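PDB 5GMT: alginate lyase from Aplysia kurodai, which probably cleaves alginate, with a specificity for polymannuronate, as a eukaryotic lyase of polysaccharide lyase family 14. Local coordinates for residues A[138-143]-A[245-250]. Sequence-based numbering, arbitrary orientation.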
loop_
_atom_site.group_PDB
_atom_site.type_symbol
_atom_site.label_atom_id
_atom_site.label_comp_id
_atom_site.label_asym_id
_atom_site.label_seq_id
_atom_site.Cartn_x
_atom_site.Cartn_y
_atom_site.Cartn_z
ATOM N N SER A 138 -1.977 -1.081 9.240
ATOM C CA SER A 138 -1.909 -0.745 7.822
ATOM C C SER A 138 -0.638 -1.305 7.224
ATOM O O SER A 138 0.409 -1.327 7.878
ATOM C CB SER A 138 -2.002 0.771 7.604
ATOM O OG SER A 138 -0.871 1.457 8.108
ATOM N N LEU A 139 -0.743 -1.759 5.977
ATOM C CA LEU A 139 0.338 -2.486 5.341
ATOM C C LEU A 139 0.607 -1.954 3.942
ATOM O O LEU A 139 0.662 -2.716 2.976
ATOM C CB LEU A 139 0.014 -3.984 5.291
ATOM C CG LEU A 139 -0.243 -4.635 6.662
ATOM C CD1 LEU A 139 -0.892 -6.026 6.528
ATOM C CD2 LEU A 139 1.042 -4.700 7.507
ATOM N N ARG A 140 0.758 -0.641 3.838
ATOM C CA ARG A 140 1.248 -0.027 2.602
ATOM C C ARG A 140 2.646 -0.528 2.224
ATOM O O ARG A 140 3.360 -1.114 3.037
ATOM C CB ARG A 140 1.281 1.492 2.745
ATOM C CG ARG A 140 -0.087 2.116 2.910
ATOM C CD ARG A 140 0.055 3.588 3.202
ATOM N NE ARG A 140 0.560 3.834 4.556
ATOM C CZ ARG A 140 0.742 5.035 5.088
ATOM N NH1 ARG A 140 0.452 6.137 4.395
ATOM N NH2 ARG A 140 1.217 5.132 6.327
ATOM N N LEU A 141 3.010 -0.316 0.963
ATOM C CA LEU A 141 4.389 -0.508 0.527
ATOM C C LEU A 141 5.052 0.859 0.506
ATOM O O LEU A 141 4.372 1.890 0.539
ATOM C CB LEU A 141 4.449 -1.180 -0.851
ATOM C CG LEU A 141 4.368 -2.711 -0.946
ATOM C CD1 LEU A 141 3.080 -3.223 -0.339
ATOM C CD2 LEU A 141 4.470 -3.153 -2.413
ATOM N N MET A 142 6.377 0.881 0.486
ATOM C CA MET A 142 7.089 2.126 0.243
ATOM C C MET A 142 8.186 1.877 -0.761
ATOM O O MET A 142 8.672 0.753 -0.870
ATOM C CB MET A 142 7.687 2.705 1.532
ATOM C CG MET A 142 6.748 3.622 2.307
ATOM S SD MET A 142 7.605 4.613 3.558
ATOM C CE MET A 142 8.654 5.646 2.541
ATOM N N TRP A 143 8.552 2.905 -1.519
ATOM C CA TRP A 143 9.846 2.874 -2.189
ATOM C C TRP A 143 10.803 3.677 -1.334
ATOM O O TRP A 143 10.395 4.406 -0.419
ATOM C CB TRP A 143 9.787 3.415 -3.630
ATOM C CG TRP A 143 9.616 4.909 -3.767
ATOM C CD1 TRP A 143 10.600 5.868 -3.723
ATOM C CD2 TRP A 143 8.390 5.607 -4.003
ATOM N NE1 TRP A 143 10.050 7.117 -3.896
ATOM C CE2 TRP A 143 8.697 6.984 -4.080
ATOM C CE3 TRP A 143 7.058 5.201 -4.154
ATOM C CZ2 TRP A 143 7.719 7.957 -4.294
ATOM C CZ3 TRP A 143 6.089 6.171 -4.376
ATOM C CH2 TRP A 143 6.425 7.533 -4.438
ATOM N N SER A 245 -2.506 4.859 -1.235
ATOM C CA SER A 245 -1.708 5.902 -0.611
ATOM C C SER A 245 -0.445 6.078 -1.435
ATOM O O SER A 245 0.297 5.132 -1.600
ATOM C CB SER A 245 -1.371 5.505 0.827
ATOM O OG SER A 245 -0.661 6.515 1.504
ATOM N N THR A 246 -0.209 7.271 -1.970
ATOM C CA THR A 246 1.036 7.497 -2.698
ATOM C C THR A 246 1.383 8.993 -2.717
ATOM O O THR A 246 0.555 9.862 -3.037
ATOM C CB THR A 246 0.962 6.902 -4.147
ATOM O OG1 THR A 246 2.272 6.872 -4.735
ATOM C CG2 THR A 246 -0.003 7.690 -5.044
ATOM N N PHE A 247 2.621 9.260 -2.319
ATOM C CA PHE A 247 3.177 10.593 -2.184
ATOM C C PHE A 247 4.631 10.387 -1.789
ATOM O O PHE A 247 4.988 9.307 -1.314
ATOM C CB PHE A 247 2.431 11.419 -1.131
ATOM C CG PHE A 247 2.350 10.758 0.218
ATOM C CD1 PHE A 247 1.237 10.002 0.569
ATOM C CD2 PHE A 247 3.381 10.895 1.134
ATOM C CE1 PHE A 247 1.158 9.392 1.817
ATOM C CE2 PHE A 247 3.309 10.301 2.375
ATOM C CZ PHE A 247 2.192 9.550 2.722
ATOM N N PHE A 248 5.464 11.399 -2.002
ATOM C CA PHE A 248 6.852 11.341 -1.549
ATOM C C PHE A 248 6.921 11.668 -0.057
ATOM O O PHE A 248 6.207 12.553 0.428
ATOM C CB PHE A 248 7.729 12.315 -2.353
ATOM C CG PHE A 248 8.123 11.800 -3.707
ATOM C CD1 PHE A 248 7.186 11.715 -4.733
ATOM C CD2 PHE A 248 9.430 11.408 -3.959
ATOM C CE1 PHE A 248 7.547 11.235 -5.987
ATOM C CE2 PHE A 248 9.798 10.931 -5.205
ATOM C CZ PHE A 248 8.852 10.841 -6.221
ATOM N N GLY A 249 7.769 10.945 0.673
ATOM C CA GLY A 249 7.982 11.249 2.078
ATOM C C GLY A 249 7.423 10.202 3.023
ATOM O O GLY A 249 6.792 9.238 2.576
ATOM N N GLY A 250 7.674 10.364 4.323
ATOM C CA GLY A 250 8.518 11.427 4.845
ATOM C C GLY A 250 7.796 12.738 5.079
ATOM O O GLY A 250 6.819 13.056 4.399
#
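Strands 136-143 and 238-247 both pair with strand 110-118, which lies between them, and here their side chains meet across it. The axes of 138-143 and 245-247 run roughly parallel, 28° apart and 8.3 Å at closest approach. Packing is densest at Trp143 and Phe248. The tryptophan has CG in the crowded position between backbone N and carbonyl carbon (chi1 72°), and the benzo edge of its indole meets the phenylalanine in a T-shaped stack. Trp143 CZ2 sits over the centre of the Phe248 ring, near all six of its carbons and 3.6 Å from Phe248 CZ, with the ring planes at 76°. The indole NE1 is engaged by the carbonyl O of Phe106, which helps set the ring's rotation. At another point of its edge, Trp143 CZ3 lies 3.9 Å from Thr246 OG1, in plane; that hydroxyl is hydrogen-bonded to Tyr63 OH and the Lys111 carbonyl. This next-but-one pairing belongs to an antiparallel sheet of a two-sheet beta-sandwich, consistent with the beta-jelly roll of the concanavalin-like family 14 lyases. Earlier in the strand, Arg140 runs alongside Ser245, its chain bent at chi3, so that Arg140 CD rests 3.4 Å from Ser245 CB. Arg140 NH1 then donates a nearly straight hydrogen bond, in the guanidinium plane, to Ser245 OG at 3.1 Å. An alanine in place of Arg140 would lose both this bond and the methylene contact, and would probably leave the buried serine hydroxyl less well held. The looser side lies towards partly exposed Phe247, whose CZ comes only within 4.2 Å of Arg140 NH1, and towards the turn after the strand, where Met142 CE stays 4.0 Å from Gly249 O, the carbonyl of the cis peptide to Gly250 and a hydrogen-bond acceptor for Lys111 NZ.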